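Glyoxalase 3 (Candida albicans, PDB 4LRU) converts methylglyoxal to D-lactate in a single glutathione-independent step, detoxifying the methylglyoxal that the yeast itself produces. Local coordinates at residues I124-Y129 against E155-G160; A143-L148 against I216-N221. All blocks are in the same frame, centred on the assembly; numbering follows the deposited sequence.

Contact 1: residues I124-Y129 against E155-G160; sequences IATTVY and EPLIKG
Leu157 projects from a turn and lodges against Thr126 and Tyr129 on helix 119-130, an apolar helix-to-turn contact towards the outside of the DJ-1/PfpI alpha/beta fold. The helix runs just before the sheet strand 134-138, against which Tyr129 also rests at Val135. The turn begins at the end of a short, weakly bonded strand, 155-156, which pairs antiparallel with 149-150, and the contact joins the chain that follows strand 134-138 to the helix that precedes it. No hydrogen bond joins the two segments, and together they bury 148 Å².

The nearest backbone approach is 7.9 Å, between the CA atoms of Thr126 and Leu157, which leaves the side chains to span the gap. Thr126 and Tyr129 lie three residues apart, nearly one helical turn, and so meet the same leucine. On the opposing segment a type I turn from Pro156 to Lys159, closed by Lys159 N to Pro156 O at 2.9 Å, places Leu157 at its first inner position.

Leu157 CG is anti to the backbone N (chi1 -169°), which extends the branch towards the helix. Tyr129 adopts a similar setting (chi1 -166°), and its ring offers one face to Leu157 CG. Arg215 makes a cation-pi contact with this ring and also donates NH1 to the Tyr129 backbone O. Thr126 divides its two branches: OG1 is hydrogen-bonded to Lys123 O one turn back, while the methyl is left for packing, with CG2 4.0 Å from Leu157 CD1. That same leucine methyl reaches the tyrosine as well, 4.0 Å from Tyr129 CB and 3.9 Å from Tyr129 CD2, while Leu157 CG stands 4.1 Å from Tyr129 CD2.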
ATOM      1  N   ILE A 124      -9.735   8.482  -4.505  1.00 19.95           N
ATOM      2  CA  ILE A 124      -8.880   8.168  -5.663  1.00 19.68           C
ATOM      3  C   ILE A 124      -8.977   6.672  -5.998  1.00 19.11           C
ATOM      4  O   ILE A 124      -9.185   6.297  -7.163  1.00 20.88           O
ATOM      5  CB  ILE A 124      -7.415   8.598  -5.471  1.00 20.15           C
ATOM      6  CG1 ILE A 124      -7.350  10.094  -5.159  1.00 22.14           C
ATOM      7  CG2 ILE A 124      -6.606   8.218  -6.719  1.00 21.30           C
ATOM      8  CD1 ILE A 124      -5.960  10.629  -4.867  1.00 21.62           C
ATOM      9  N   ALA A 125      -8.917   5.824  -4.981  1.00 20.66           N
ATOM     10  CA  ALA A 125      -9.063   4.378  -5.191  1.00 19.62           C
ATOM     11  C   ALA A 125     -10.378   4.012  -5.880  1.00 19.93           C
ATOM     12  O   ALA A 125     -10.390   3.228  -6.835  1.00 20.05           O
ATOM     13  CB  ALA A 125      -8.946   3.640  -3.876  1.00 17.19           C
ATOM     14  N   THR A 126     -11.500   4.559  -5.413  1.00 19.15           N
ATOM     15  CA  THR A 126     -12.788   4.168  -5.991  1.00 18.99           C
ATOM     16  C   THR A 126     -12.947   4.749  -7.398  1.00 19.48           C
ATOM     17  O   THR A 126     -13.607   4.144  -8.256  1.00 20.78           O
ATOM     18  CB  THR A 126     -14.002   4.565  -5.110  1.00 21.13           C
ATOM     19  OG1 THR A 126     -14.000   5.979  -4.854  1.00 22.83           O
ATOM     20  CG2 THR A 126     -13.988   3.800  -3.802  1.00 22.12           C
ATOM     21  N   THR A 127     -12.378   5.936  -7.627  1.00 19.36           N
ATOM     22  CA  THR A 127     -12.440   6.555  -8.938  1.00 21.02           C
ATOM     23  C   THR A 127     -11.674   5.697  -9.938  1.00 20.07           C
ATOM     24  O   THR A 127     -12.168   5.396 -11.033  1.00 22.31           O
ATOM     25  CB  THR A 127     -11.888   7.997  -8.897  1.00 22.54           C
ATOM     26  OG1 THR A 127     -12.739   8.789  -8.056  1.00 24.46           O
ATOM     27  CG2 THR A 127     -11.854   8.603 -10.259  1.00 24.11           C
ATOM     28  N   VAL A 128     -10.489   5.267  -9.523  1.00 19.22           N
ATOM     29  CA  VAL A 128      -9.665   4.345 -10.320  1.00 19.22           C
ATOM     30  C   VAL A 128     -10.427   3.060 -10.610  1.00 18.48           C
ATOM     31  O   VAL A 128     -10.535   2.644 -11.764  1.00 20.93           O
ATOM     32  CB  VAL A 128      -8.352   4.008  -9.599  1.00 21.54           C
ATOM     33  CG1 VAL A 128      -7.661   2.819 -10.258  1.00 20.75           C
ATOM     34  CG2 VAL A 128      -7.438   5.222  -9.581  1.00 21.02           C
ATOM     35  N   TYR A 129     -11.017   2.462  -9.573  1.00 19.67           N
ATOM     36  CA  TYR A 129     -11.714   1.191  -9.754  1.00 20.60           C
ATOM     37  C   TYR A 129     -12.930   1.323 -10.658  1.00 23.14           C
ATOM     38  O   TYR A 129     -13.220   0.425 -11.440  1.00 21.05           O
ATOM     39  CB  TYR A 129     -12.130   0.594  -8.408  1.00 19.48           C
ATOM     40  CG  TYR A 129     -12.541  -0.858  -8.493  1.00 21.05           C
ATOM     41  CD1 TYR A 129     -11.611  -1.841  -8.770  1.00 21.75           C
ATOM     42  CD2 TYR A 129     -13.856  -1.235  -8.314  1.00 23.29           C
ATOM     43  CE1 TYR A 129     -11.980  -3.170  -8.857  1.00 22.36           C
ATOM     44  CE2 TYR A 129     -14.235  -2.559  -8.386  1.00 27.20           C
ATOM     45  CZ  TYR A 129     -13.289  -3.525  -8.662  1.00 25.41           C
ATOM     46  OH  TYR A 129     -13.686  -4.846  -8.765  1.00 28.17           O
ATOM     47  N   GLU A 155     -22.014  -1.288  -1.932  1.00 24.67           N
ATOM     48  CA  GLU A 155     -21.470  -2.286  -1.011  1.00 24.46           C
ATOM     49  C   GLU A 155     -19.965  -2.121  -0.908  1.00 22.24           C
ATOM     50  O   GLU A 155     -19.344  -1.457  -1.737  1.00 22.16           O
ATOM     51  CB  GLU A 155     -21.828  -3.707  -1.477  1.00 25.36           C
ATOM     52  CG  GLU A 155     -23.314  -4.020  -1.436  1.00 25.63           C
ATOM     53  CD  GLU A 155     -23.800  -4.550  -0.078  1.00 28.55           C
ATOM     54  OE1 GLU A 155     -22.962  -4.779   0.817  1.00 29.65           O
ATOM     55  OE2 GLU A 155     -25.025  -4.720   0.098  1.00 29.91           O
ATOM     56  N   PRO A 156     -19.355  -2.694   0.138  1.00 22.50           N
ATOM     57  CA  PRO A 156     -17.912  -2.580   0.256  1.00 21.04           C
ATOM     58  C   PRO A 156     -17.210  -2.995  -1.030  1.00 22.24           C
ATOM     59  O   PRO A 156     -17.583  -3.997  -1.659  1.00 22.37           O
ATOM     60  CB  PRO A 156     -17.584  -3.532   1.402  1.00 22.90           C
ATOM     61  CG  PRO A 156     -18.802  -3.462   2.268  1.00 25.16           C
ATOM     62  CD  PRO A 156     -19.962  -3.336   1.319  1.00 24.13           C
ATOM     63  N   LEU A 157     -16.235  -2.201  -1.439  1.00 19.72           N
ATOM     64  CA  LEU A 157     -15.517  -2.461  -2.673  1.00 20.65           C
ATOM     65  C   LEU A 157     -14.956  -3.892  -2.759  1.00 21.40           C
ATOM     66  O   LEU A 157     -14.948  -4.497  -3.830  1.00 23.40           O
ATOM     67  CB  LEU A 157     -14.403  -1.437  -2.835  1.00 20.62           C
ATOM     68  CG  LEU A 157     -13.757  -1.437  -4.226  1.00 24.05           C
ATOM     69  CD1 LEU A 157     -13.342  -0.023  -4.603  1.00 30.24           C
ATOM     70  CD2 LEU A 157     -12.562  -2.359  -4.264  1.00 27.36           C
ATOM     71  N   ILE A 158     -14.499  -4.435  -1.632  1.00 20.09           N
ATOM     72  CA  ILE A 158     -13.981  -5.799  -1.617  1.00 20.96           C
ATOM     73  C   ILE A 158     -14.963  -6.852  -1.144  1.00 20.82           C
ATOM     74  O   ILE A 158     -14.577  -7.998  -0.947  1.00 20.08           O
ATOM     75  CB  ILE A 158     -12.661  -5.926  -0.836  1.00 21.04           C
ATOM     76  CG1 ILE A 158     -12.849  -5.602   0.653  1.00 20.79           C
ATOM     77  CG2 ILE A 158     -11.607  -5.058  -1.483  1.00 21.38           C
ATOM     78  CD1 ILE A 158     -11.653  -5.962   1.523  1.00 22.19           C
ATOM     79  N   LYS A 159     -16.236  -6.507  -1.017  1.00 22.00           N
ATOM     80  CA  LYS A 159     -17.236  -7.524  -0.679  1.00 22.40           C
ATOM     81  C   LYS A 159     -17.190  -8.630  -1.724  1.00 24.75           C
ATOM     82  O   LYS A 159     -17.265  -8.359  -2.910  1.00 23.81           O
ATOM     83  CB  LYS A 159     -18.656  -6.948  -0.619  1.00 24.18           C
ATOM     84  CG  LYS A 159     -19.702  -7.977  -0.216  1.00 26.89           C
ATOM     85  CD  LYS A 159     -21.046  -7.352   0.113  1.00 26.61           C
ATOM     86  CE  LYS A 159     -22.094  -8.363   0.569  1.00 30.42           C
ATOM     87  NZ  LYS A 159     -21.722  -9.056   1.835  1.00 31.61           N
ATOM     88  N   GLY A 160     -17.074  -9.874  -1.280  1.00 23.36           N
ATOM     89  CA  GLY A 160     -17.118 -11.014  -2.196  1.00 23.90           C
ATOM     90  C   GLY A 160     -15.839 -11.215  -3.005  1.00 24.48           C
ATOM     91  O   GLY A 160     -15.810 -12.076  -3.901  1.00 26.79           O
TER

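Contact 2: residues A143-L148 against I216-N221; sequences AIFENL and IVTGVN
Phe145 and Ile216 mark the nearest backbone approach, with their CA atoms 10.6 Å apart, too far for main-chain bonding. Segment 143-148 opens with the last residues of a 3-10 segment (143-145), with Glu146 N bonded to Ala143 O at 3.0 Å, and runs into a type II turn from Phe145 to Leu148 in which Asn147 takes positive phi (66°). Segment 216-221 is an extended strand as far as Gly219, its alternation turning Ile216 and Thr218 towards the phenylalanine and Val217 the other way, onto helix 225-236.

This strand lies beside 134-138 in the central sheet of the DJ-1/PfpI fold, and the 3-10 segment belongs to the chain just past the inferred active-site residues Cys139 and His140; the Thr218 side chain is about 9 Å from that of Cys139. Phe145 points its side chain at the strand, and its ring meets two residues there. Thr218 CG2 approaches the ring edge near its plane, 4.1 Å from Phe145 CE2, while Ile216 CG2 comes in obliquely, 4.3 Å from Phe145 CZ. One ring face carries Ile144 CG2, 3.9 Å above its centre. With chi1 at 48°, Thr218 sends its methyl to the ring and OG1 to the backbone N of Thr164.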
ATOM      1  N   ALA A 143      -5.731  -2.003   4.429  1.00 19.04           N
ATOM      2  CA  ALA A 143      -6.518  -1.166   5.336  1.00 18.98           C
ATOM      3  C   ALA A 143      -7.238  -0.049   4.582  1.00 19.02           C
ATOM      4  O   ALA A 143      -8.243   0.459   5.065  1.00 18.84           O
ATOM      5  CB  ALA A 143      -5.642  -0.591   6.439  1.00 19.01           C
ATOM      6  N   ILE A 144      -6.750   0.305   3.393  1.00 17.64           N
ATOM      7  CA  ILE A 144      -7.440   1.282   2.551  1.00 19.00           C
ATOM      8  C   ILE A 144      -8.862   0.841   2.201  1.00 17.06           C
ATOM      9  O   ILE A 144      -9.740   1.664   1.937  1.00 18.31           O
ATOM     10  CB  ILE A 144      -6.630   1.613   1.279  1.00 17.19           C
ATOM     11  CG1 ILE A 144      -7.077   2.957   0.686  1.00 18.16           C
ATOM     12  CG2 ILE A 144      -6.743   0.487   0.264  1.00 19.19           C
ATOM     13  CD1 ILE A 144      -6.636   4.180   1.456  1.00 18.26           C
ATOM     14  N   PHE A 145      -9.107  -0.462   2.216  1.00 18.39           N
ATOM     15  CA  PHE A 145     -10.420  -0.978   1.857  1.00 18.73           C
ATOM     16  C   PHE A 145     -11.383  -0.998   3.040  1.00 18.71           C
ATOM     17  O   PHE A 145     -12.571  -1.297   2.899  1.00 20.13           O
ATOM     18  CB  PHE A 145     -10.299  -2.406   1.298  1.00 19.83           C
ATOM     19  CG  PHE A 145      -9.426  -2.518   0.075  1.00 21.39           C
ATOM     20  CD1 PHE A 145      -9.728  -1.815  -1.074  1.00 21.47           C
ATOM     21  CD2 PHE A 145      -8.319  -3.358   0.072  1.00 22.42           C
ATOM     22  CE1 PHE A 145      -8.942  -1.930  -2.209  1.00 22.64           C
ATOM     23  CE2 PHE A 145      -7.515  -3.462  -1.049  1.00 22.44           C
ATOM     24  CZ  PHE A 145      -7.823  -2.743  -2.188  1.00 23.24           C
ATOM     25  N   GLU A 146     -10.865  -0.731   4.231  1.00 18.17           N
ATOM     26  CA  GLU A 146     -11.705  -0.683   5.405  1.00 18.79           C
ATOM     27  C   GLU A 146     -12.607   0.558   5.329  1.00 19.51           C
ATOM     28  O   GLU A 146     -12.142   1.654   5.032  1.00 19.69           O
ATOM     29  CB  GLU A 146     -10.842  -0.668   6.677  1.00 19.98           C
ATOM     30  CG  GLU A 146     -11.662  -0.798   7.944  1.00 22.46           C
ATOM     31  CD  GLU A 146     -10.835  -0.789   9.216  1.00 24.46           C
ATOM     32  OE1 GLU A 146      -9.655  -1.166   9.157  1.00 22.54           O
ATOM     33  OE2 GLU A 146     -11.391  -0.415  10.278  1.00 26.71           O
ATOM     34  N   ASN A 147     -13.897   0.353   5.561  1.00 22.36           N
ATOM     35  CA  ASN A 147     -14.913   1.408   5.436  1.00 24.55           C
ATOM     36  C   ASN A 147     -15.118   1.924   4.022  1.00 22.76           C
ATOM     37  O   ASN A 147     -15.698   2.999   3.831  1.00 26.90           O
ATOM     38  CB  ASN A 147     -14.600   2.605   6.342  1.00 22.96           C
ATOM     39  CG  ASN A 147     -14.316   2.198   7.768  1.00 24.40           C
ATOM     40  OD1 ASN A 147     -15.070   1.430   8.366  1.00 26.66           O
ATOM     41  ND2 ASN A 147     -13.233   2.730   8.333  1.00 24.75           N
ATOM     42  N   LEU A 148     -14.679   1.177   3.016  1.00 19.91           N
ATOM     43  CA  LEU A 148     -14.711   1.704   1.651  1.00 22.59           C
ATOM     44  C   LEU A 148     -15.820   1.073   0.826  1.00 22.42           C
ATOM     45  O   LEU A 148     -15.730  -0.091   0.424  1.00 21.73           O
ATOM     46  CB  LEU A 148     -13.379   1.511   0.949  1.00 22.56           C
ATOM     47  CG  LEU A 148     -13.262   2.181  -0.415  1.00 22.82           C
ATOM     48  CD1 LEU A 148     -13.615   3.662  -0.321  1.00 27.34           C
ATOM     49  CD2 LEU A 148     -11.875   1.977  -0.976  1.00 24.24           C
ATOM     50  N   ILE A 216      -8.416  -6.160  -8.565  1.00 19.23           N
ATOM     51  CA  ILE A 216      -7.910  -5.956  -7.208  1.00 19.50           C
ATOM     52  C   ILE A 216      -6.712  -6.870  -7.006  1.00 19.64           C
ATOM     53  O   ILE A 216      -6.811  -8.082  -7.192  1.00 20.28           O
ATOM     54  CB  ILE A 216      -8.976  -6.302  -6.169  1.00 20.52           C
ATOM     55  CG1 ILE A 216     -10.220  -5.450  -6.418  1.00 23.98           C
ATOM     56  CG2 ILE A 216      -8.430  -6.088  -4.767  1.00 20.01           C
ATOM     57  CD1 ILE A 216     -11.404  -5.821  -5.565  1.00 28.99           C
ATOM     58  N   VAL A 217      -5.581  -6.277  -6.645  1.00 19.36           N
ATOM     59  CA  VAL A 217      -4.340  -7.030  -6.469  1.00 18.58           C
ATOM     60  C   VAL A 217      -3.739  -6.691  -5.114  1.00 19.16           C
ATOM     61  O   VAL A 217      -3.521  -5.520  -4.783  1.00 19.59           O
ATOM     62  CB  VAL A 217      -3.324  -6.719  -7.580  1.00 18.32           C
ATOM     63  CG1 VAL A 217      -2.055  -7.523  -7.385  1.00 21.10           C
ATOM     64  CG2 VAL A 217      -3.931  -6.986  -8.941  1.00 20.33           C
ATOM     65  N   THR A 218      -3.494  -7.711  -4.305  1.00 18.00           N
ATOM     66  CA  THR A 218      -2.893  -7.477  -3.002  1.00 17.46           C
ATOM     67  C   THR A 218      -1.704  -8.395  -2.768  1.00 17.60           C
ATOM     68  O   THR A 218      -1.620  -9.474  -3.352  1.00 18.31           O
ATOM     69  CB  THR A 218      -3.928  -7.685  -1.880  1.00 16.48           C
ATOM     70  OG1 THR A 218      -4.624  -8.923  -2.073  1.00 19.38           O
ATOM     71  CG2 THR A 218      -4.953  -6.550  -1.879  1.00 18.78           C
ATOM     72  N   GLY A 219      -0.796  -7.956  -1.892  1.00 18.18           N
ATOM     73  CA  GLY A 219       0.364  -8.752  -1.484  1.00 17.35           C
ATOM     74  C   GLY A 219       0.593  -8.717   0.013  1.00 18.27           C
ATOM     75  O   GLY A 219       0.068  -7.854   0.718  1.00 17.56           O
ATOM     76  N   VAL A 220       1.408  -9.637   0.510  1.00 16.88           N
ATOM     77  CA  VAL A 220       1.415  -9.926   1.948  1.00 17.70           C
ATOM     78  C   VAL A 220       2.269  -8.959   2.789  1.00 19.00           C
ATOM     79  O   VAL A 220       1.928  -8.643   3.939  1.00 19.72           O
ATOM     80  CB  VAL A 220       1.888 -11.359   2.200  1.00 17.73           C
ATOM     81  CG1 VAL A 220       1.938 -11.654   3.692  1.00 18.87           C
ATOM     82  CG2 VAL A 220       0.957 -12.331   1.497  1.00 19.15           C
ATOM     83  N   ASN A 221       3.400  -8.533   2.244  1.00 17.89           N
ATOM     84  CA  ASN A 221       4.549  -8.124   3.056  1.00 18.16           C
ATOM     85  C   ASN A 221       5.606  -7.405   2.221  1.00 20.16           C
ATOM     86  O   ASN A 221       5.474  -7.285   1.005  1.00 18.43           O
ATOM     87  CB  ASN A 221       5.166  -9.353   3.744  1.00 18.90           C
ATOM     88  CG  ASN A 221       5.468 -10.483   2.766  1.00 18.83           C
ATOM     89  OD1 ASN A 221       5.758 -10.228   1.594  1.00 18.67           O
ATOM     90  ND2 ASN A 221       5.340 -11.723   3.213  1.00 19.26           N
TER

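In the fold
Both contacts are buried and apolar, but the centre of contact 2 lies about 7 Å from the centre of the chain, that of contact 1 about 15 Å. Contact 2 rests on a strand of the central sheet beside strand 134-138, which leads to the inferred active-site cysteine, whereas contact 1 joins a flanking helix to a turn, away from the inferred active-site residues, and includes the partly exposed Tyr129. Their segments alternate along the sequence and touch one another. Leu157 N probably hydrogen-bonds to Leu148 O (2.9 Å), Ile158 CG2 packs 3.7 Å from Phe145 CG, and Tyr129 CE1 lies 3.8 Å from Ile216 CG1, so each segment of contact 1 touches a segment of contact 2.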